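Local coordinates for protein colicin B (Escherichia coli, PDB 1RH1) that kills Escherichia coli and closely related bacteria by forming channels that depolarize the cytoplasmic membrane and dissipate cellular energy, at residues D17-W22 and P117-A122; W94-V99 and S238-Q243; G360-S365 and M455-A460. One frame throughout, in Å; residues are numbered along the deposited sequence.

Contact 1: residues D17-W22 and P117-A122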
loop_
_atom_site.group_PDB
_atom_site.type_symbol
_atom_site.label_atom_id
_atom_site.label_comp_id
_atom_site.label_asym_id
_atom_site.label_seq_id
_atom_site.Cartn_x
_atom_site.Cartn_y
_atom_site.Cartn_z
ATOM N N ASP A 17 1.042 -5.031 5.627
ATOM C CA ASP A 17 0.040 -3.969 5.733
ATOM C C ASP A 17 0.622 -2.599 5.355
ATOM O O ASP A 17 0.759 -1.618 6.087
ATOM C CB ASP A 17 -0.608 -3.976 7.157
ATOM C CG ASP A 17 0.130 -3.492 8.403
ATOM O OD1 ASP A 17 -0.343 -2.530 9.012
ATOM O OD2 ASP A 17 1.137 -4.087 8.792
ATOM N N THR A 18 0.949 -2.689 4.051
ATOM C CA THR A 18 1.562 -1.719 3.141
ATOM C C THR A 18 3.066 -1.509 3.367
ATOM O O THR A 18 3.633 -0.522 2.886
ATOM C CB THR A 18 0.867 -0.302 3.202
ATOM O OG1 THR A 18 -0.468 -0.427 3.697
ATOM C CG2 THR A 18 0.842 0.334 1.799
ATOM N N MET A 19 3.784 -2.414 4.042
ATOM C CA MET A 19 5.201 -2.188 4.279
ATOM C C MET A 19 6.157 -2.986 3.400
ATOM O O MET A 19 5.964 -4.177 3.146
ATOM C CB MET A 19 5.489 -2.463 5.746
ATOM C CG MET A 19 4.953 -1.372 6.639
ATOM S SD MET A 19 4.868 -1.949 8.345
ATOM C CE MET A 19 6.463 -1.470 8.940
ATOM N N VAL A 20 7.207 -2.304 2.916
ATOM C CA VAL A 20 8.237 -2.917 2.077
ATOM C C VAL A 20 9.340 -3.461 2.980
ATOM O O VAL A 20 9.514 -2.955 4.085
ATOM C CB VAL A 20 8.844 -1.883 1.057
ATOM C CG1 VAL A 20 7.723 -1.035 0.453
ATOM C CG2 VAL A 20 9.807 -0.914 1.717
ATOM N N VAL A 21 10.102 -4.488 2.588
ATOM C CA VAL A 21 11.148 -5.004 3.462
ATOM C C VAL A 21 12.471 -4.260 3.423
ATOM O O VAL A 21 12.991 -3.831 2.391
ATOM C CB VAL A 21 11.343 -6.488 3.127
ATOM C CG1 VAL A 21 12.695 -7.067 3.501
ATOM C CG2 VAL A 21 10.359 -7.231 4.013
ATOM N N TRP A 22 12.992 -4.041 4.618
ATOM C CA TRP A 22 14.332 -3.520 4.723
ATOM C C TRP A 22 15.087 -4.781 5.108
ATOM O O TRP A 22 14.794 -5.374 6.154
ATOM C CB TRP A 22 14.441 -2.467 5.817
ATOM C CG TRP A 22 15.867 -1.990 5.987
ATOM C CD1 TRP A 22 16.494 -1.255 5.022
ATOM C CD2 TRP A 22 16.664 -2.233 7.066
ATOM N NE1 TRP A 22 17.698 -1.019 5.472
ATOM C CE2 TRP A 22 17.841 -1.582 6.686
ATOM C CE3 TRP A 22 16.582 -2.890 8.295
ATOM C CZ2 TRP A 22 18.949 -1.576 7.530
ATOM C CZ3 TRP A 22 17.691 -2.884 9.138
ATOM C CH2 TRP A 22 18.860 -2.232 8.754
ATOM N N PRO A 117 -4.541 7.285 4.726
ATOM C CA PRO A 117 -5.503 6.281 4.341
ATOM C C PRO A 117 -4.899 5.128 3.572
ATOM O O PRO A 117 -4.142 5.292 2.615
ATOM C CB PRO A 117 -6.518 7.063 3.558
ATOM C CG PRO A 117 -5.692 8.153 2.927
ATOM C CD PRO A 117 -4.903 8.574 4.146
ATOM N N SER A 118 -5.361 3.992 4.077
ATOM C CA SER A 118 -5.078 2.611 3.709
ATOM C C SER A 118 -3.748 2.148 4.270
ATOM O O SER A 118 -3.128 1.199 3.776
ATOM C CB SER A 118 -5.068 2.422 2.191
ATOM O OG SER A 118 -3.803 2.750 1.635
ATOM N N ARG A 119 -3.330 2.864 5.312
ATOM C CA ARG A 119 -2.078 2.605 5.955
ATOM C C ARG A 119 -2.272 2.779 7.435
ATOM O O ARG A 119 -2.929 3.739 7.855
ATOM C CB ARG A 119 -1.036 3.573 5.467
ATOM C CG ARG A 119 -0.309 2.991 4.274
ATOM C CD ARG A 119 0.976 3.739 3.931
ATOM N NE ARG A 119 1.798 3.855 5.118
ATOM C CZ ARG A 119 2.716 2.966 5.475
ATOM N NH1 ARG A 119 2.997 1.871 4.766
ATOM N NH2 ARG A 119 3.297 3.182 6.639
ATOM N N PRO A 120 -1.684 1.890 8.257
ATOM C CA PRO A 120 -1.938 1.813 9.675
ATOM C C PRO A 120 -1.544 3.104 10.383
ATOM O O PRO A 120 -0.954 3.991 9.764
ATOM C CB PRO A 120 -1.163 0.600 10.071
ATOM C CG PRO A 120 0.063 0.715 9.249
ATOM C CD PRO A 120 -0.534 1.071 7.923
ATOM N N ALA A 121 -1.941 3.283 11.638
ATOM C CA ALA A 121 -1.597 4.471 12.390
ATOM C C ALA A 121 -0.762 4.012 13.574
ATOM O O ALA A 121 -0.934 2.891 14.064
ATOM C CB ALA A 121 -2.844 5.147 12.889
ATOM N N ALA A 122 0.144 4.853 14.075
ATOM C CA ALA A 122 1.031 4.410 15.119
ATOM C C ALA A 122 1.227 5.417 16.210
ATOM O O ALA A 122 1.189 6.611 15.956
ATOM C CB ALA A 122 2.390 4.100 14.537
#

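Contact 2: residues W94-V99 and S238-Q243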
loop_
_atom_site.group_PDB
_atom_site.type_symbol
_atom_site.label_atom_id
_atom_site.label_comp_id
_atom_site.label_asym_id
_atom_site.label_seq_id
_atom_site.Cartn_x
_atom_site.Cartn_y
_atom_site.Cartn_z
ATOM N N TRP A 94 0.849 -7.880 35.600
ATOM C CA TRP A 94 1.510 -7.276 36.749
ATOM C C TRP A 94 2.359 -6.091 36.277
ATOM O O TRP A 94 2.837 -6.063 35.139
ATOM C CB TRP A 94 2.386 -8.321 37.436
ATOM C CG TRP A 94 3.147 -7.807 38.643
ATOM C CD1 TRP A 94 2.596 -7.834 39.888
ATOM C CD2 TRP A 94 4.411 -7.273 38.634
ATOM N NE1 TRP A 94 3.502 -7.314 40.685
ATOM C CE2 TRP A 94 4.592 -6.965 39.986
ATOM C CE3 TRP A 94 5.411 -7.003 37.700
ATOM C CZ2 TRP A 94 5.780 -6.385 40.420
ATOM C CZ3 TRP A 94 6.593 -6.424 38.137
ATOM C CH2 TRP A 94 6.779 -6.116 39.482
ATOM N N GLY A 95 2.502 -5.078 37.144
ATOM C CA GLY A 95 3.397 -3.951 36.933
ATOM C C GLY A 95 2.981 -2.885 35.941
ATOM O O GLY A 95 1.973 -2.968 35.233
ATOM N N ASN A 96 3.841 -1.864 35.908
ATOM C CA ASN A 96 3.611 -0.674 35.094
ATOM C C ASN A 96 4.038 -0.872 33.648
ATOM O O ASN A 96 5.223 -1.023 33.326
ATOM C CB ASN A 96 4.374 0.515 35.679
ATOM C CG ASN A 96 4.340 0.628 37.204
ATOM O OD1 ASN A 96 3.375 0.278 37.894
ATOM N ND2 ASN A 96 5.442 1.119 37.766
ATOM N N GLU A 97 3.046 -0.928 32.767
ATOM C CA GLU A 97 3.331 -1.063 31.357
ATOM C C GLU A 97 2.945 0.179 30.581
ATOM O O GLU A 97 2.056 0.907 31.043
ATOM C CB GLU A 97 2.602 -2.287 30.838
ATOM C CG GLU A 97 1.173 -2.537 31.302
ATOM C CD GLU A 97 0.118 -1.740 30.559
ATOM O OE1 GLU A 97 -0.169 -2.063 29.404
ATOM O OE2 GLU A 97 -0.416 -0.808 31.158
ATOM N N LYS A 98 3.581 0.468 29.429
ATOM C CA LYS A 98 3.283 1.705 28.709
ATOM C C LYS A 98 2.399 1.594 27.462
ATOM O O LYS A 98 2.041 2.621 26.857
ATOM C CB LYS A 98 4.638 2.363 28.388
ATOM C CG LYS A 98 4.637 3.869 28.019
ATOM C CD LYS A 98 3.997 4.800 29.065
ATOM C CE LYS A 98 4.655 4.869 30.457
ATOM N NZ LYS A 98 3.828 5.605 31.409
ATOM N N VAL A 99 1.965 0.366 27.105
ATOM C CA VAL A 99 1.168 0.158 25.898
ATOM C C VAL A 99 -0.228 0.698 26.028
ATOM O O VAL A 99 -0.730 1.317 25.109
ATOM C CB VAL A 99 1.048 -1.305 25.531
ATOM C CG1 VAL A 99 0.485 -1.398 24.129
ATOM C CG2 VAL A 99 2.402 -1.975 25.568
ATOM N N SER A 238 8.832 -7.528 43.182
ATOM C CA SER A 238 10.040 -6.989 42.608
ATOM C C SER A 238 9.756 -5.794 41.715
ATOM O O SER A 238 9.757 -5.898 40.482
ATOM C CB SER A 238 10.744 -8.114 41.820
ATOM O OG SER A 238 9.978 -8.733 40.788
ATOM N N ASN A 239 9.507 -4.657 42.377
ATOM C CA ASN A 239 9.262 -3.322 41.811
ATOM C C ASN A 239 8.602 -3.164 40.445
ATOM O O ASN A 239 9.161 -3.559 39.415
ATOM C CB ASN A 239 10.565 -2.511 41.750
ATOM C CG ASN A 239 10.334 -0.993 41.769
ATOM O OD1 ASN A 239 10.391 -0.376 42.837
ATOM N ND2 ASN A 239 10.057 -0.326 40.643
ATOM N N PRO A 240 7.426 -2.512 40.409
ATOM C CA PRO A 240 6.581 -2.413 39.234
ATOM C C PRO A 240 7.186 -1.771 38.010
ATOM O O PRO A 240 6.593 -1.894 36.940
ATOM C CB PRO A 240 5.367 -1.684 39.733
ATOM C CG PRO A 240 5.881 -0.829 40.849
ATOM C CD PRO A 240 6.802 -1.819 41.536
ATOM N N GLU A 241 8.354 -1.121 38.132
ATOM C CA GLU A 241 8.957 -0.499 36.973
ATOM C C GLU A 241 9.544 -1.355 35.868
ATOM O O GLU A 241 9.022 -1.284 34.749
ATOM C CB GLU A 241 10.039 0.480 37.386
ATOM C CG GLU A 241 9.456 1.888 37.464
ATOM C CD GLU A 241 8.686 2.313 36.214
ATOM O OE1 GLU A 241 9.284 2.400 35.140
ATOM O OE2 GLU A 241 7.480 2.541 36.302
ATOM N N ILE A 242 10.565 -2.192 36.113
ATOM C CA ILE A 242 11.231 -3.012 35.094
ATOM C C ILE A 242 11.796 -2.045 34.034
ATOM O O ILE A 242 11.198 -1.753 32.988
ATOM C CB ILE A 242 10.236 -4.063 34.436
ATOM C CG1 ILE A 242 9.723 -5.127 35.359
ATOM C CG2 ILE A 242 11.025 -4.894 33.454
ATOM C CD1 ILE A 242 8.954 -4.672 36.591
ATOM N N GLN A 243 12.947 -1.454 34.387
ATOM C CA GLN A 243 13.655 -0.528 33.509
ATOM C C GLN A 243 14.724 -1.283 32.748
ATOM O O GLN A 243 15.635 -1.825 33.367
ATOM C CB GLN A 243 14.334 0.576 34.309
ATOM C CG GLN A 243 13.361 1.243 35.252
ATOM C CD GLN A 243 13.912 2.481 35.939
ATOM O OE1 GLN A 243 13.982 3.543 35.321
ATOM N NE2 GLN A 243 14.285 2.395 37.223
#

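Contact 3: residues G360-S365 and M455-A460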
loop_
_atom_site.group_PDB
_atom_site.type_symbol
_atom_site.label_atom_id
_atom_site.label_comp_id
_atom_site.label_asym_id
_atom_site.label_seq_id
_atom_site.Cartn_x
_atom_site.Cartn_y
_atom_site.Cartn_z
ATOM N N GLY A 360 -4.144 2.103 -16.778
ATOM C CA GLY A 360 -3.154 1.060 -16.938
ATOM C C GLY A 360 -3.020 0.618 -18.397
ATOM O O GLY A 360 -1.992 0.022 -18.757
ATOM N N LYS A 361 -4.032 0.879 -19.250
ATOM C CA LYS A 361 -3.954 0.532 -20.659
ATOM C C LYS A 361 -3.187 1.591 -21.448
ATOM O O LYS A 361 -2.802 2.670 -20.967
ATOM C CB LYS A 361 -5.372 0.349 -21.203
ATOM C CG LYS A 361 -6.132 -0.758 -20.462
ATOM C CD LYS A 361 -7.618 -0.826 -20.819
ATOM C CE LYS A 361 -8.431 -1.585 -19.753
ATOM N NZ LYS A 361 -9.813 -1.115 -19.723
ATOM N N THR A 362 -2.935 1.195 -22.690
ATOM C CA THR A 362 -2.091 1.931 -23.615
ATOM C C THR A 362 -2.876 2.392 -24.830
ATOM O O THR A 362 -3.576 1.525 -25.361
ATOM C CB THR A 362 -0.943 0.966 -23.978
ATOM O OG1 THR A 362 -0.258 0.781 -22.748
ATOM C CG2 THR A 362 0.029 1.447 -25.051
ATOM N N ILE A 363 -2.805 3.636 -25.352
ATOM C CA ILE A 363 -3.626 3.940 -26.532
ATOM C C ILE A 363 -3.158 3.130 -27.723
ATOM O O ILE A 363 -2.039 2.615 -27.691
ATOM C CB ILE A 363 -3.619 5.448 -27.003
ATOM C CG1 ILE A 363 -2.225 5.997 -27.153
ATOM C CG2 ILE A 363 -4.387 6.284 -25.994
ATOM C CD1 ILE A 363 -2.293 7.390 -27.751
ATOM N N ARG A 364 -3.990 2.968 -28.761
ATOM C CA ARG A 364 -3.583 2.225 -29.941
ATOM C C ARG A 364 -2.423 2.877 -30.671
ATOM O O ARG A 364 -2.064 4.023 -30.398
ATOM C CB ARG A 364 -4.725 2.078 -30.924
ATOM C CG ARG A 364 -5.816 1.095 -30.500
ATOM C CD ARG A 364 -6.201 0.238 -31.704
ATOM N NE ARG A 364 -6.744 1.074 -32.747
ATOM C CZ ARG A 364 -7.016 0.670 -33.979
ATOM N NH1 ARG A 364 -6.802 -0.579 -34.394
ATOM N NH2 ARG A 364 -7.574 1.552 -34.794
ATOM N N SER A 365 -1.768 2.151 -31.572
ATOM C CA SER A 365 -0.656 2.760 -32.267
ATOM C C SER A 365 -1.170 3.778 -33.261
ATOM O O SER A 365 -2.309 3.727 -33.707
ATOM C CB SER A 365 0.132 1.729 -33.027
ATOM O OG SER A 365 -0.511 1.394 -34.255
ATOM N N MET A 455 3.842 10.934 -21.378
ATOM C CA MET A 455 2.509 11.015 -20.745
ATOM C C MET A 455 1.868 9.649 -20.709
ATOM O O MET A 455 1.969 8.877 -21.663
ATOM C CB MET A 455 1.573 11.972 -21.518
ATOM C CG MET A 455 0.156 12.290 -21.010
ATOM S SD MET A 455 -0.655 13.575 -21.980
ATOM C CE MET A 455 0.068 14.945 -21.175
ATOM N N ALA A 456 1.242 9.354 -19.568
ATOM C CA ALA A 456 0.493 8.118 -19.378
ATOM C C ALA A 456 -0.617 7.995 -20.428
ATOM O O ALA A 456 -1.348 8.970 -20.570
ATOM C CB ALA A 456 -0.124 8.138 -17.996
ATOM N N SER A 457 -0.790 6.903 -21.191
ATOM C CA SER A 457 -1.827 6.797 -22.218
ATOM C C SER A 457 -3.197 7.247 -21.766
ATOM O O SER A 457 -3.858 8.008 -22.469
ATOM C CB SER A 457 -2.040 5.382 -22.721
ATOM O OG SER A 457 -1.008 4.851 -23.526
ATOM N N ALA A 458 -3.607 6.825 -20.566
ATOM C CA ALA A 458 -4.880 7.238 -20.003
ATOM C C ALA A 458 -4.994 8.759 -19.885
ATOM O O ALA A 458 -5.983 9.302 -20.371
ATOM C CB ALA A 458 -5.047 6.608 -18.633
ATOM N N VAL A 459 -4.002 9.472 -19.330
ATOM C CA VAL A 459 -4.010 10.932 -19.261
ATOM C C VAL A 459 -4.009 11.515 -20.689
ATOM O O VAL A 459 -4.725 12.480 -20.971
ATOM C CB VAL A 459 -2.766 11.423 -18.481
ATOM C CG1 VAL A 459 -2.838 12.892 -18.216
ATOM C CG2 VAL A 459 -2.714 10.800 -17.128
ATOM N N ALA A 460 -3.272 10.956 -21.657
ATOM C CA ALA A 460 -3.292 11.480 -23.012
ATOM C C ALA A 460 -4.615 11.243 -23.712
ATOM O O ALA A 460 -4.984 12.010 -24.600
ATOM C CB ALA A 460 -2.218 10.841 -23.844
#

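Contact 1: residues D17-W22 and P117-A122
Thr18 lies across the aliphatic part of Arg119, and Asp17 reaches the ring of Pro120; these two pairings carry most of the 232 Å² buried between the segments. In the tighter part, Thr18 CB is 3.7 Å from Arg119 CG, and the Thr18 methyl CG2 follows the same chain to CD. The arginine chain is bent at chi3 (52°). Arg119 NH1 reaches 3.1 Å from Thr18 O, with that carbonyl oxygen at the guanidinium edge and in its plane. The remaining nitrogens are held by residues outside the two segments: NE forms a salt bridge with Glu256, NH2 bonds to Gly258 O, and Tyr259 makes a cation-pi contact. With so many partners, the buried guanidinium has its orientation largely fixed.

Asp17 carries OD1 to 3.3 Å from Pro120 CG, a van der Waals approach to a proline carbon. Its OD2 forms a salt bridge with Arg170, so the charge is answered outside the contact.

Residues 17-22 belong to the TonB box, the motif of colicins that use the TonB import system. Here it is folded against the domain, because Val20 and Trp22 pair in parallel with strand 260-262. Pro120 leads directly into strand 121-128 of an antiparallel sheet.

Toward solvent the contact thins out. Thr18 OG1 is 3.1 Å from Ser118 O, a weak hydrogen bond, and not a settled one, because another acceptor is within reach of the same proton. Ser118 itself is exposed, and its hydroxyl turns back within its own segment: Ser118 OG donates to Pro117 O at 2.7 Å, on a carbonyl lone pair.

Contact 2: residues W94-V99 and S238-Q243
Asn96 is joined to the 238-243 loop through both its backbone and its side chain. Its N-H donates to Pro240 O over 2.9 Å (N to O) with an N-H...O angle of 160°, the donor being tilted 25° from the carbonyl plane. The Asn96 side chain runs beside that of Pro240, pointing the same way, with OD1 3.3 Å from Pro240 CB. From there Asn96 ND2 donates to Glu241 OE2, also over 2.9 Å. The acceptor lies close to the amide plane, whereas the donor meets OE2 on its anti side and well out of the carboxylate plane. Glu241 reaches this position although its CB points away, because its chain bends at chi2 (-51°) and brings CD back. Asn96 ND2 also comes near Pro240 O, but the angle is too poor for a bond.

Trp94 adds an edge contact, partly to a carbonyl oxygen and partly to Ile242: Trp94 CH2 is 3.1 Å from Ser238 O and Trp94 CZ3 is 3.3 Å from Ile242 CD1, both partners near the ring plane. Phe65 meets the same indole.

Glu97 faces away, and its OE1 accepts a weak hydrogen bond from Ser100 N, capping the start of helix 99-110. The whole is a surface loop-loop junction, joining the approach to that helix with the long connection between strands 225-228 and 247-248 in the N-terminal domain.

Contact 3: residues G360-S365 and M455-A460
Residues 361-365, extended in backbone angles, pass the first turn of helix 457-472 with the closest CA atoms, those of Thr362 and Ser457, 5.1 Å apart, and the turn is closed by a backbone bond from Ala460 N to Ala456 O. Ser457 carries the contact: its CB points toward the other segment and enters between Lys361 and Ile363. The hydroxyl accepts a hydrogen bond from Ile363 N at 2.8 Å (N to Ser457 OG), weak by its geometry, with an N-H...O angle of 149°. Its position follows from chi1 (-71°), which sets OG beside the serine's own backbone N and anti to its carbonyl carbon. Thr362 CA lies 3.1 Å from Ser457 OG, while Ser457 CB is 3.3 Å from Lys361 O, so the short side chain meets three consecutive residues, largely through their backbone.

Ile363 adds a branched apolar side. Its CG2 lies 4.0 Å from Ser457 O and 4.1 Å from Ser457 CB. The rest of the buried isoleucine packs on Val451 of helix 441-452, on Phe496 and on Phe358, which also touches Ser457 and Ala458. Thr362 points its CB away, though CB and CG2 both remain 3.9 Å from Ser457 OG. The two segments bury 195 Å² between them.

Both segments lead into helices. Ala456 occupies the N-cap position of helix 457-472, and Ser365 that of helix 366-376, where its OG bonds to Asp368 N. Arg364 gives NE to Ala495 O, tying the same loop to the end of helix 479-495. Helix 457-472 coincides largely with a predicted transmembrane segment and is flanked here by helices 291-340, 420-435 and 441-452, consistent with the buried hydrophobic hairpin that characterises the soluble, helical form of channel-forming colicin domains.

How the contacts relate
Contacts 1 and 2 both fall in the N-terminal part of the chain, and their segments alternate along the sequence: 17-22, 94-99, 117-122, 238-243. Their centres are about 30 Å apart with nearest atoms about 10 Å apart, and helix 99-110 lies in sequence between 94-99 and 117-122. Contact 3 follows both, in the helical pore-forming domain, with its centre about 30 Å from that of contact 1 and about 59 Å from that of contact 2; contacts 2 and 3 lie on opposite sides of the chain's centre. The long helix 291-340 connects the regions: Trp22 and Arg119 touch it near contact 1, and Ala456 and Ala458 near contact 3. The TonB box and the channel-forming helices thus sit on one elongated scaffold.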